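Local coordinates for protein protease lasA (PDB 3IT5) that cuts glycine-rich peptides as a secreted zinc metallopeptidase, degrading the pentaglycine cross-links of staphylococcal cell walls and contributing to breakdown of host elastin, at residues Val59-His71 with Leu99-Glu112. Numbering follows the deposited sequence.
Sequences VRVLSRCQVRVTH and LGVYAGNINTALCE
A disulfide between Cys65 and Cys111 ties the tip of the hairpin formed by strands 57-63 and 66-70 to the loop that follows the short helix 106-109, a worked example of a covalent link flanked by polar contacts. Cys65 SG and Cys111 SG are 2.0 Å apart, with a chi3 of -80°, and Cys65 CB also lies 3.2 Å from Thr108 O. Beside the bridge, the Ser63 hydroxyl donates a very short hydrogen bond to Glu112, OG to OE2 2.5 Å. With OG set between its own backbone N and carbonyl carbon (chi1 72°), Ser63 also accepts from Cys65 N, making an ST turn within the type I turn from Ser63 to Gln66; a classic beta bulge sets Leu62 and Ser63 against the single residue Gln66. This hairpin belongs to the antiparallel sheet of the M23 metallopeptidase domain, near its active site: the side chain of Cys65 is about 6 Å from that of His81, one of two histidines inferred to act as proton donor/acceptor, whose ND1 is hydrogen-bonded to Ala109 O. Gln66 runs across Glu112 with amide and carboxylate nearly perpendicular, NE2 3.0 Å from OE2, while Gln66 OE1 accepts a hydrogen bond from Asn78 ND2. On the helix side, the Arg64 chain turns at its third torsion and lays its guanidinium against Thr108, whose CG2 sits 3.6 Å above one face, toward the rim; the NH2 bond to Thr108 OG1 (2.8 Å) is weak. That same hydroxyl donates in plane to a lone pair of Asn105 OD1, the N-cap acceptor for Thr108 N. Farther along the sheet, Leu99 CD1 rests against Val67 CG1, 3.9 Å away, and against Val69 CG2 beside it.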
# COMPACT_ATOMS: atom_id res chain seq x y z
N VAL A 59 4.11 -14.93 -2.24
CA VAL A 59 3.89 -14.10 -3.43
C VAL A 59 3.06 -14.83 -4.49
O VAL A 59 3.25 -16.02 -4.75
CB VAL A 59 5.24 -13.64 -4.05
CG1 VAL A 59 5.01 -12.91 -5.39
CG2 VAL A 59 6.00 -12.75 -3.09
N ARG A 60 2.11 -14.09 -5.07
CA ARG A 60 1.49 -14.47 -6.33
C ARG A 60 1.73 -13.33 -7.31
O ARG A 60 1.32 -12.20 -7.07
CB ARG A 60 -0.01 -14.71 -6.16
CG ARG A 60 -0.79 -14.93 -7.48
CD ARG A 60 -0.52 -16.32 -8.07
NE ARG A 60 -1.48 -16.76 -9.10
CZ ARG A 60 -2.76 -16.41 -9.18
NH1 ARG A 60 -3.32 -15.61 -8.27
NH2 ARG A 60 -3.52 -16.89 -10.16
N VAL A 61 2.42 -13.63 -8.41
CA VAL A 61 2.53 -12.66 -9.51
C VAL A 61 1.36 -12.89 -10.46
O VAL A 61 1.38 -13.80 -11.30
CB VAL A 61 3.90 -12.73 -10.24
CG1 VAL A 61 3.98 -11.67 -11.35
CG2 VAL A 61 5.05 -12.52 -9.25
N LEU A 62 0.33 -12.06 -10.29
CA LEU A 62 -0.90 -12.15 -11.08
C LEU A 62 -0.71 -11.65 -12.51
O LEU A 62 -1.38 -12.12 -13.43
CB LEU A 62 -2.03 -11.36 -10.39
CG LEU A 62 -2.66 -12.05 -9.17
CD1 LEU A 62 -3.01 -11.06 -8.07
CD2 LEU A 62 -3.88 -12.86 -9.58
N SER A 63 0.21 -10.71 -12.69
CA SER A 63 0.53 -10.14 -13.99
C SER A 63 1.79 -9.28 -13.86
O SER A 63 2.29 -9.08 -12.75
CB SER A 63 -0.63 -9.28 -14.50
OG SER A 63 -0.74 -8.08 -13.77
N ARG A 64 2.28 -8.75 -14.98
CA ARG A 64 3.45 -7.85 -15.00
C ARG A 64 3.28 -6.60 -14.12
O ARG A 64 4.26 -5.93 -13.79
CB ARG A 64 3.80 -7.45 -16.44
CG ARG A 64 2.78 -6.56 -17.15
CD ARG A 64 3.07 -6.44 -18.65
NE ARG A 64 4.19 -5.55 -18.93
CZ ARG A 64 4.09 -4.31 -19.41
NH1 ARG A 64 2.90 -3.80 -19.70
NH2 ARG A 64 5.18 -3.59 -19.61
N CYS A 65 2.04 -6.30 -13.75
CA CYS A 65 1.73 -5.08 -13.01
C CYS A 65 0.95 -5.29 -11.70
O CYS A 65 0.46 -4.32 -11.11
CB CYS A 65 1.00 -4.10 -13.93
SG CYS A 65 -0.77 -4.36 -14.13
N GLN A 66 0.85 -6.54 -11.25
CA GLN A 66 0.12 -6.84 -10.01
C GLN A 66 0.69 -8.01 -9.23
O GLN A 66 1.04 -9.05 -9.80
CB GLN A 66 -1.38 -7.07 -10.28
CG GLN A 66 -2.25 -6.87 -9.04
CD GLN A 66 -3.74 -7.01 -9.30
OE1 GLN A 66 -4.55 -6.29 -8.71
NE2 GLN A 66 -4.12 -7.95 -10.16
N VAL A 67 0.76 -7.83 -7.90
CA VAL A 67 1.35 -8.78 -6.96
C VAL A 67 0.49 -8.83 -5.69
O VAL A 67 -0.05 -7.81 -5.26
CB VAL A 67 2.80 -8.37 -6.56
CG1 VAL A 67 3.31 -9.16 -5.35
CG2 VAL A 67 3.76 -8.55 -7.73
N ARG A 68 0.37 -10.03 -5.11
CA ARG A 68 -0.29 -10.22 -3.82
C ARG A 68 0.67 -10.96 -2.87
O ARG A 68 1.36 -11.89 -3.28
CB ARG A 68 -1.61 -11.00 -4.01
CG ARG A 68 -2.35 -11.43 -2.73
CD ARG A 68 -3.54 -10.52 -2.36
NE ARG A 68 -4.32 -10.06 -3.51
CZ ARG A 68 -5.41 -10.66 -4.00
NH1 ARG A 68 -5.90 -11.77 -3.44
NH2 ARG A 68 -6.02 -10.14 -5.05
N VAL A 69 0.72 -10.52 -1.62
CA VAL A 69 1.49 -11.21 -0.59
C VAL A 69 0.51 -11.76 0.45
O VAL A 69 -0.25 -11.01 1.06
CB VAL A 69 2.57 -10.29 0.06
CG1 VAL A 69 3.38 -11.04 1.12
CG2 VAL A 69 3.50 -9.73 -1.01
N THR A 70 0.53 -13.08 0.63
CA THR A 70 -0.47 -13.75 1.46
C THR A 70 0.16 -14.45 2.66
O THR A 70 0.99 -15.35 2.51
CB THR A 70 -1.27 -14.77 0.62
OG1 THR A 70 -1.78 -14.13 -0.56
CG2 THR A 70 -2.43 -15.36 1.43
N HIS A 71 -0.24 -14.01 3.86
CA HIS A 71 0.24 -14.57 5.13
C HIS A 71 -0.55 -15.85 5.46
O HIS A 71 -1.69 -16.01 5.01
CB HIS A 71 0.08 -13.52 6.24
CG HIS A 71 0.88 -13.80 7.47
ND1 HIS A 71 2.23 -13.57 7.55
CD2 HIS A 71 0.50 -14.27 8.69
CE1 HIS A 71 2.66 -13.90 8.76
NE2 HIS A 71 1.63 -14.32 9.47
N LEU A 99 9.59 -5.97 -4.08
CA LEU A 99 8.73 -6.67 -5.03
C LEU A 99 8.94 -6.16 -6.45
O LEU A 99 8.65 -6.87 -7.43
CB LEU A 99 7.26 -6.52 -4.64
CG LEU A 99 6.86 -6.89 -3.20
CD1 LEU A 99 5.35 -6.74 -3.02
CD2 LEU A 99 7.30 -8.30 -2.86
N GLY A 100 9.42 -4.92 -6.56
CA GLY A 100 9.65 -4.28 -7.84
C GLY A 100 9.63 -2.76 -7.71
O GLY A 100 10.22 -2.20 -6.77
N VAL A 101 8.96 -2.11 -8.64
CA VAL A 101 8.77 -0.66 -8.60
C VAL A 101 7.32 -0.36 -8.96
O VAL A 101 6.64 -1.22 -9.52
CB VAL A 101 9.71 0.09 -9.59
CG1 VAL A 101 11.16 0.05 -9.11
CG2 VAL A 101 9.60 -0.51 -11.00
N TYR A 102 6.85 0.84 -8.62
CA TYR A 102 5.59 1.29 -9.20
C TYR A 102 5.86 1.81 -10.61
O TYR A 102 6.96 2.27 -10.91
CB TYR A 102 4.81 2.27 -8.31
CG TYR A 102 5.49 3.58 -7.94
CD1 TYR A 102 5.47 4.67 -8.81
CD2 TYR A 102 6.10 3.74 -6.70
CE1 TYR A 102 6.08 5.88 -8.47
CE2 TYR A 102 6.71 4.95 -6.34
CZ TYR A 102 6.69 6.01 -7.23
OH TYR A 102 7.28 7.20 -6.88
N ALA A 103 4.86 1.71 -11.48
CA ALA A 103 5.05 1.97 -12.91
C ALA A 103 5.21 3.46 -13.24
O ALA A 103 4.49 4.31 -12.70
CB ALA A 103 3.92 1.34 -13.72
N GLY A 104 6.16 3.76 -14.12
CA GLY A 104 6.38 5.12 -14.62
C GLY A 104 5.79 5.36 -16.00
O GLY A 104 6.02 6.41 -16.61
N ASN A 105 5.06 4.37 -16.50
CA ASN A 105 4.30 4.52 -17.74
C ASN A 105 2.89 3.95 -17.60
O ASN A 105 2.70 2.86 -17.04
CB ASN A 105 5.04 3.89 -18.93
CG ASN A 105 5.21 2.40 -18.80
OD1 ASN A 105 4.38 1.63 -19.29
ND2 ASN A 105 6.27 1.97 -18.14
N ILE A 106 1.91 4.70 -18.10
CA ILE A 106 0.49 4.36 -17.96
C ILE A 106 0.15 2.99 -18.56
O ILE A 106 -0.80 2.33 -18.15
CB ILE A 106 -0.42 5.46 -18.57
CG1 ILE A 106 -1.83 5.41 -17.96
CG2 ILE A 106 -0.46 5.37 -20.11
CD1 ILE A 106 -2.65 6.68 -18.16
N ASN A 107 0.94 2.59 -19.55
CA ASN A 107 0.71 1.36 -20.29
C ASN A 107 0.86 0.15 -19.38
O ASN A 107 -0.04 -0.70 -19.30
CB ASN A 107 1.68 1.29 -21.48
CG ASN A 107 1.92 2.66 -22.13
OD1 ASN A 107 2.37 3.61 -21.47
ND2 ASN A 107 1.61 2.77 -23.41
N THR A 108 1.99 0.09 -18.69
CA THR A 108 2.23 -0.95 -17.70
C THR A 108 1.34 -0.72 -16.48
O THR A 108 0.72 -1.67 -15.98
CB THR A 108 3.71 -0.99 -17.29
OG1 THR A 108 4.52 -1.09 -18.47
CG2 THR A 108 3.99 -2.19 -16.38
N ALA A 109 1.24 0.53 -16.04
CA ALA A 109 0.42 0.92 -14.89
C ALA A 109 -1.00 0.36 -14.94
O ALA A 109 -1.62 0.09 -13.90
CB ALA A 109 0.39 2.44 -14.74
N LEU A 110 -1.52 0.18 -16.15
CA LEU A 110 -2.88 -0.30 -16.32
C LEU A 110 -2.92 -1.57 -17.17
O LEU A 110 -3.75 -1.69 -18.07
CB LEU A 110 -3.77 0.81 -16.91
CG LEU A 110 -3.83 2.14 -16.15
CD1 LEU A 110 -4.49 3.20 -17.00
CD2 LEU A 110 -4.55 2.02 -14.80
N CYS A 111 -2.03 -2.52 -16.88
CA CYS A 111 -1.99 -3.80 -17.59
C CYS A 111 -3.28 -4.62 -17.41
O CYS A 111 -3.65 -5.42 -18.28
CB CYS A 111 -0.76 -4.63 -17.17
SG CYS A 111 -0.94 -5.66 -15.68
N GLU A 112 -3.95 -4.40 -16.28
CA GLU A 112 -5.19 -5.12 -15.99
C GLU A 112 -6.39 -4.17 -15.93
O GLU A 112 -7.37 -4.44 -15.24
CB GLU A 112 -5.05 -5.94 -14.70
CG GLU A 112 -4.21 -7.20 -14.88
CD GLU A 112 -4.06 -8.00 -13.61
OE1 GLU A 112 -4.95 -8.82 -13.30
OE2 GLU A 112 -3.03 -7.82 -12.92